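Local coordinates for probable phenazine-specific methyltransferase (Pseudomonas aeruginosa, PDB 2IP2) that transfers a methyl group from S-adenosyl-L-methionine to phenazine-1-carboxylate, giving 5-methylphenazine-1-carboxylate on the way to the virulence pigment pyocyanin, at the interface of chains A and B. Coordinates in Å, arbitrary orientation; residue numbers count along the deposited sequence, not the author numbering. Chains: chain A/B, Probable phenazine-specific methyltransferase.

Contact 1: the interface of chains A and B. Residues chain A 113-114; chain B 27, 30-31.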
loop_
_atom_site.group_PDB
_atom_site.type_symbol
_atom_site.label_atom_id
_atom_site.label_comp_id
_atom_site.label_asym_id
_atom_site.label_seq_id
_atom_site.Cartn_x
_atom_site.Cartn_y
_atom_site.Cartn_z
ATOM N N ALA A 113 3.728 13.695 -0.493
ATOM C CA ALA A 113 3.724 13.419 -1.914
ATOM C C ALA A 113 2.943 14.512 -2.695
ATOM O O ALA A 113 3.267 14.827 -3.849
ATOM C CB ALA A 113 3.080 12.054 -2.150
ATOM N N CYS A 114 1.885 15.042 -2.087
ATOM C CA CYS A 114 1.077 16.079 -2.785
ATOM C C CYS A 114 1.921 17.330 -3.038
ATOM O O CYS A 114 2.067 17.760 -4.163
ATOM C CB CYS A 114 -0.187 16.382 -1.991
ATOM S SG CYS A 114 -1.304 17.468 -2.946
ATOM N N VAL B 27 -3.116 11.725 -3.549
ATOM C CA VAL B 27 -2.766 12.983 -4.223
ATOM C C VAL B 27 -3.743 13.297 -5.337
ATOM O O VAL B 27 -4.204 14.444 -5.429
ATOM C CB VAL B 27 -1.350 12.931 -4.824
ATOM C CG1 VAL B 27 -1.049 14.239 -5.606
ATOM C CG2 VAL B 27 -0.294 12.709 -3.730
ATOM N N ARG B 30 -6.769 14.797 -3.428
ATOM C CA ARG B 30 -6.502 16.141 -2.940
ATOM C C ARG B 30 -6.520 17.153 -4.071
ATOM O O ARG B 30 -7.001 18.256 -3.873
ATOM C CB ARG B 30 -5.116 16.197 -2.342
ATOM C CG ARG B 30 -5.015 15.625 -0.985
ATOM C CD ARG B 30 -5.248 16.693 0.147
ATOM N NE ARG B 30 -4.403 17.899 0.051
ATOM C CZ ARG B 30 -3.143 18.014 0.479
ATOM N NH1 ARG B 30 -2.488 16.974 1.031
ATOM N NH2 ARG B 30 -2.518 19.195 0.351
ATOM N N LEU B 31 -5.933 16.806 -5.209
ATOM C CA LEU B 31 -5.845 17.731 -6.356
ATOM C C LEU B 31 -7.154 17.883 -7.146
ATOM O O LEU B 31 -7.251 18.799 -7.945
ATOM C CB LEU B 31 -4.715 17.338 -7.305
ATOM C CG LEU B 31 -3.338 17.403 -6.573
ATOM C CD1 LEU B 31 -2.268 17.016 -7.626
ATOM C CD2 LEU B 31 -3.031 18.731 -5.919
#

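Contact 2: the interface of chains A and B. Residues chain A 9, 12-13, 16; chain B 95, 98-99, 155, 324.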
loop_
_atom_site.group_PDB
_atom_site.type_symbol
_atom_site.label_atom_id
_atom_site.label_comp_id
_atom_site.label_asym_id
_atom_site.label_seq_id
_atom_site.Cartn_x
_atom_site.Cartn_y
_atom_site.Cartn_z
ATOM N N ALA A 9 -15.848 -0.021 -6.057
ATOM C CA ALA A 9 -15.620 0.313 -4.645
ATOM C C ALA A 9 -14.637 -0.688 -4.030
ATOM O O ALA A 9 -13.746 -0.270 -3.296
ATOM C CB ALA A 9 -16.918 0.334 -3.839
ATOM N N LEU A 12 -11.178 0.212 -5.269
ATOM C CA LEU A 12 -10.633 1.434 -4.706
ATOM C C LEU A 12 -10.174 1.155 -3.294
ATOM O O LEU A 12 -9.112 1.588 -2.891
ATOM C CB LEU A 12 -11.712 2.485 -4.625
ATOM C CG LEU A 12 -11.391 3.961 -4.634
ATOM C CD1 LEU A 12 -12.270 4.758 -3.763
ATOM C CD2 LEU A 12 -9.951 4.371 -4.605
ATOM N N ILE A 13 -11.013 0.483 -2.504
ATOM C CA ILE A 13 -10.626 0.211 -1.104
ATOM C C ILE A 13 -9.310 -0.631 -1.050
ATOM O O ILE A 13 -8.420 -0.432 -0.188
ATOM C CB ILE A 13 -11.769 -0.575 -0.355
ATOM C CG1 ILE A 13 -12.972 0.297 -0.047
ATOM C CG2 ILE A 13 -11.255 -1.160 0.963
ATOM C CD1 ILE A 13 -12.706 1.741 0.260
ATOM N N VAL A 16 -6.538 1.939 -1.606
ATOM C CA VAL A 16 -6.443 2.891 -0.498
ATOM C C VAL A 16 -5.821 2.208 0.738
ATOM O O VAL A 16 -4.966 2.785 1.392
ATOM C CB VAL A 16 -7.822 3.452 -0.159
ATOM C CG1 VAL A 16 -7.824 4.275 1.181
ATOM C CG2 VAL A 16 -8.282 4.355 -1.257
ATOM N N PHE B 95 -16.454 8.295 -2.547
ATOM C CA PHE B 95 -15.482 7.882 -1.541
ATOM C C PHE B 95 -14.425 8.977 -1.331
ATOM O O PHE B 95 -13.427 8.742 -0.659
ATOM C CB PHE B 95 -14.808 6.599 -1.995
ATOM C CG PHE B 95 -15.623 5.341 -1.731
ATOM C CD1 PHE B 95 -16.886 5.178 -2.263
ATOM C CD2 PHE B 95 -15.108 4.333 -0.932
ATOM C CE1 PHE B 95 -17.650 4.024 -2.004
ATOM C CE2 PHE B 95 -15.839 3.150 -0.677
ATOM C CZ PHE B 95 -17.109 3.002 -1.206
ATOM N N MET B 98 -13.576 9.718 2.420
ATOM C CA MET B 98 -12.913 8.511 2.994
ATOM C C MET B 98 -11.456 8.462 2.543
ATOM O O MET B 98 -10.595 8.210 3.371
ATOM C CB MET B 98 -13.595 7.204 2.552
ATOM C CG MET B 98 -13.267 6.012 3.421
ATOM S SD MET B 98 -13.377 4.528 2.386
ATOM C CE MET B 98 -11.816 5.166 1.571
ATOM N N VAL B 99 -11.199 8.708 1.249
ATOM C CA VAL B 99 -9.817 8.695 0.754
ATOM C C VAL B 99 -8.996 9.717 1.491
ATOM O O VAL B 99 -7.900 9.410 1.955
ATOM C CB VAL B 99 -9.703 8.880 -0.803
ATOM C CG1 VAL B 99 -8.216 9.002 -1.254
ATOM C CG2 VAL B 99 -10.386 7.666 -1.488
ATOM N N LEU B 155 -22.526 1.756 1.495
ATOM C CA LEU B 155 -22.459 0.687 0.559
ATOM C C LEU B 155 -23.174 -0.528 1.178
ATOM O O LEU B 155 -24.157 -1.000 0.610
ATOM C CB LEU B 155 -20.982 0.417 0.212
ATOM C CG LEU B 155 -20.664 0.339 -1.273
ATOM C CD1 LEU B 155 -21.068 1.600 -2.014
ATOM C CD2 LEU B 155 -19.202 0.080 -1.411
ATOM N N MET B 324 -17.763 -4.333 1.597
ATOM C CA MET B 324 -16.745 -3.898 2.527
ATOM C C MET B 324 -16.609 -4.882 3.704
ATOM O O MET B 324 -16.408 -4.455 4.857
ATOM C CB MET B 324 -16.952 -2.426 2.972
ATOM C CG MET B 324 -16.023 -1.351 2.273
ATOM S SD MET B 324 -15.486 0.020 3.392
ATOM C CE MET B 324 -16.444 1.460 2.816
#

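Contact 3: the interface of chains A and B. Residues chain A 60, 63; chain B 275, 285, 288, 291, 298.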
loop_
_atom_site.group_PDB
_atom_site.type_symbol
_atom_site.label_atom_id
_atom_site.label_comp_id
_atom_site.label_asym_id
_atom_site.label_seq_id
_atom_site.Cartn_x
_atom_site.Cartn_y
_atom_site.Cartn_z
ATOM N N ARG A 60 -3.192 -11.456 15.739
ATOM C CA ARG A 60 -3.910 -10.689 14.717
ATOM C C ARG A 60 -3.002 -10.266 13.563
ATOM O O ARG A 60 -3.403 -10.242 12.365
ATOM C CB ARG A 60 -4.565 -9.492 15.365
ATOM C CG ARG A 60 -5.723 -9.941 16.322
ATOM C CD ARG A 60 -6.070 -8.859 17.288
ATOM N NE ARG A 60 -6.886 -7.832 16.616
ATOM C CZ ARG A 60 -7.431 -6.782 17.208
ATOM N NH1 ARG A 60 -7.173 -6.489 18.490
ATOM N NH2 ARG A 60 -8.210 -5.964 16.492
ATOM N N ARG A 63 -2.337 -13.625 11.589
ATOM C CA ARG A 63 -3.545 -13.961 10.845
ATOM C C ARG A 63 -3.605 -13.185 9.509
ATOM O O ARG A 63 -3.871 -13.767 8.439
ATOM C CB ARG A 63 -4.769 -13.568 11.676
ATOM C CG ARG A 63 -6.044 -14.065 11.169
ATOM C CD ARG A 63 -6.993 -14.161 12.391
ATOM N NE ARG A 63 -7.341 -12.852 12.938
ATOM C CZ ARG A 63 -8.380 -12.690 13.731
ATOM N NH1 ARG A 63 -9.106 -13.771 14.046
ATOM N NH2 ARG A 63 -8.721 -11.491 14.174
ATOM N N ILE B 275 -14.988 -12.220 11.615
ATOM C CA ILE B 275 -13.877 -12.868 10.936
ATOM C C ILE B 275 -14.193 -14.359 10.894
ATOM O O ILE B 275 -14.555 -14.923 11.937
ATOM C CB ILE B 275 -12.538 -12.608 11.709
ATOM C CG1 ILE B 275 -12.425 -11.152 12.123
ATOM C CG2 ILE B 275 -11.316 -13.090 10.911
ATOM C CD1 ILE B 275 -12.475 -10.167 10.934
ATOM N N VAL B 285 -9.377 -9.591 7.679
ATOM C CA VAL B 285 -8.292 -9.535 8.668
ATOM C C VAL B 285 -7.506 -8.231 8.528
ATOM O O VAL B 285 -6.980 -7.751 9.491
ATOM C CB VAL B 285 -7.406 -10.844 8.760
ATOM C CG1 VAL B 285 -8.282 -11.997 9.327
ATOM C CG2 VAL B 285 -6.784 -11.288 7.417
ATOM N N ASP B 288 -9.368 -5.974 10.529
ATOM C CA ASP B 288 -9.246 -6.305 11.965
ATOM C C ASP B 288 -7.974 -5.644 12.556
ATOM O O ASP B 288 -8.025 -5.146 13.651
ATOM C CB ASP B 288 -9.108 -7.819 12.150
ATOM C CG ASP B 288 -8.917 -8.195 13.627
ATOM O OD1 ASP B 288 -9.845 -7.942 14.455
ATOM O OD2 ASP B 288 -7.805 -8.721 13.933
ATOM N N LEU B 291 -8.626 -2.020 12.972
ATOM C CA LEU B 291 -9.497 -1.671 14.111
ATOM C C LEU B 291 -8.628 -1.510 15.375
ATOM O O LEU B 291 -8.856 -0.611 16.154
ATOM C CB LEU B 291 -10.541 -2.778 14.341
ATOM C CG LEU B 291 -11.618 -2.502 15.394
ATOM C CD1 LEU B 291 -12.372 -1.254 15.062
ATOM C CD2 LEU B 291 -12.590 -3.713 15.499
ATOM N N ARG B 298 -11.785 -4.816 18.634
ATOM C CA ARG B 298 -11.579 -6.234 18.443
ATOM C C ARG B 298 -12.797 -6.766 17.685
ATOM O O ARG B 298 -13.900 -6.324 17.968
ATOM C CB ARG B 298 -11.441 -6.913 19.798
ATOM C CG ARG B 298 -11.932 -8.310 19.813
ATOM C CD ARG B 298 -11.125 -9.203 20.752
ATOM N NE ARG B 298 -11.281 -10.612 20.376
ATOM C CZ ARG B 298 -12.408 -11.310 20.487
ATOM N NH1 ARG B 298 -13.518 -10.755 20.960
ATOM N NH2 ARG B 298 -12.428 -12.584 20.115
HETATM O O HOH W 1 -6.280 -10.335 12.149
#

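Contact 1: the interface of chains A and B
A:Ala113 and A:Cys114, helical in backbone at the start of helix 113-119, meet B:Val27 and, one turn on, B:Arg30 and B:Leu31 of the partner's long helix 6-31. This is a small packing patch of the homodimer interface, where a thiol of one subunit is set against the N-terminal helix of the other. A:Cys114 enters the partner's surface and gives up 74 Å² to chain B, more than any other residue of the patch. Its thiol stands anti to the backbone N (chi1 -172°), which carries SG in among the side chains of B:Arg30, B:Leu31 and B:Val27. B:Val27 turns both methyls to A:Cys114: CG1 faces its CA, while B:Val27 CG2 lies 3.6 Å from the backbone N of A:Cys114. B:Val27 CG2 also touches A:Ala113 CB at 3.8 Å, spanning the two residues of the helix start. B:Arg30 is bent at chi2 and chi3 (-91° and -53°), and its guanidinium lies with one face over the thiol. A:Cys114 SG sits over the centre of that group, 3.9 Å from B:Arg30 CZ, so the arginine serves here as a packing surface, and its charge may polarise the sulfur. B:Arg30 NH1 extends the same cover to A:Cys114 CB at 3.8 Å. From the other flank a branch of B:Leu31 closes on the thiol, its methyl CD2 lying 3.7 Å from A:Cys114 SG.

Contact 2: the interface of chains A and B
A:Ile13 sets its terminal methyl CD1 in the corner formed by the ring of B:Phe95 and the thioether of B:Met98, lying 3.6 Å from B:Phe95 CE2 and equally near B:Met98 SD. Its side chain runs at about a right angle to both partners, and B:Met324 borders A:Ile13 CG1. Alongside the root of the same aromatic side chain, A:Leu12 slides past in the opposite direction, its CD1 resting 3.6 Å from B:Phe95 CB, and A:Ala9 CB approaches the far end of the ring at B:Phe95 CZ, 3.8 Å away. One aromatic side chain thus meets three residues of helix 6-30. The contact of A:Ala9 CB with B:Leu155 CD2, at 3.3 Å, is tighter than usual packing. One turn further along, A:Val16 CG2 meets B:Val99 CG2 at 3.9 Å, and its other methyl approaches B:Met98 CE. Behind these contacts, B:Met98 is bent at chi3 (71°), which turns its methyl back toward A:Ile13 and A:Val16, and B:Leu155 CD2 lies in plane at the edge of the B:Phe95 ring, flanking it within its own chain. The patch is an apolar seat that docks helix 6-30 on the other subunit of the homodimer, with B:Leu155 of the partner's methyltransferase domain taking part.

Contact 3: the interface of chains A and B
With chi1 at 177°, B:Asp288 extends its carboxylate from helix 282-295 toward A:Arg60 and A:Arg63, whose chains both bend at chi3 (77° and 68°) to turn their guanidinium groups onto it. A:Arg60 grips the aspartate side-on. Its NE donates to B:Asp288 OD2 at 3.0 Å, a salt bridge on the syn side of the oxygen though well out of the carboxylate plane, and its NH2 reaches the backbone O of the same residue, also at 3.0 Å, from above the carbonyl plane. That pairing ties side chain and main chain of one residue to one guanidinium. A:Arg63 NH2 forms a second salt bridge to B:Asp288 OD2, 2.9 Å long, coming from above the carboxylate plane and from the face opposite to that used by A:Arg60. OD2 is therefore held between two arginines, which would probably favour the charged carboxylate. A water adds to the grip, its oxygen 2.8 Å from B:Asp288 OD2 and bonded also to A:Arg63 NE and the backbone O of A:Arg60. Apolar groups pack against A:Arg63: B:Val285 CG1 lies 3.6 Å from A:Arg63 CG, and B:Ile275 CG2 sits over one guanidinium face, offset toward its rim. The cluster fastens helix 55-67 of one subunit's dimerisation domain to the methyltransferase domain of the other, a polar clasp within the homodimer.

Contacts 1 and 2 lie about 17 Å apart, contacts 2 and 3 about 18 Å, and contacts 1 and 3 about 30 Å, measured between the centres of their C-alpha atoms. The long N-terminal helix joins the first two with the subunits exchanged: chain B supplies it to contact 1 and chain A to contact 2. Contacts 2 and 3 both set helices of chain A's N-terminal dimerisation domain (6-30 and 55-67) against chain B, apolar in the former and ionic in the latter. Because the two-fold axis repeats each patch, the subunits embrace reciprocally, which probably fixes each methyltransferase domain relative to its partner's dimerisation domain.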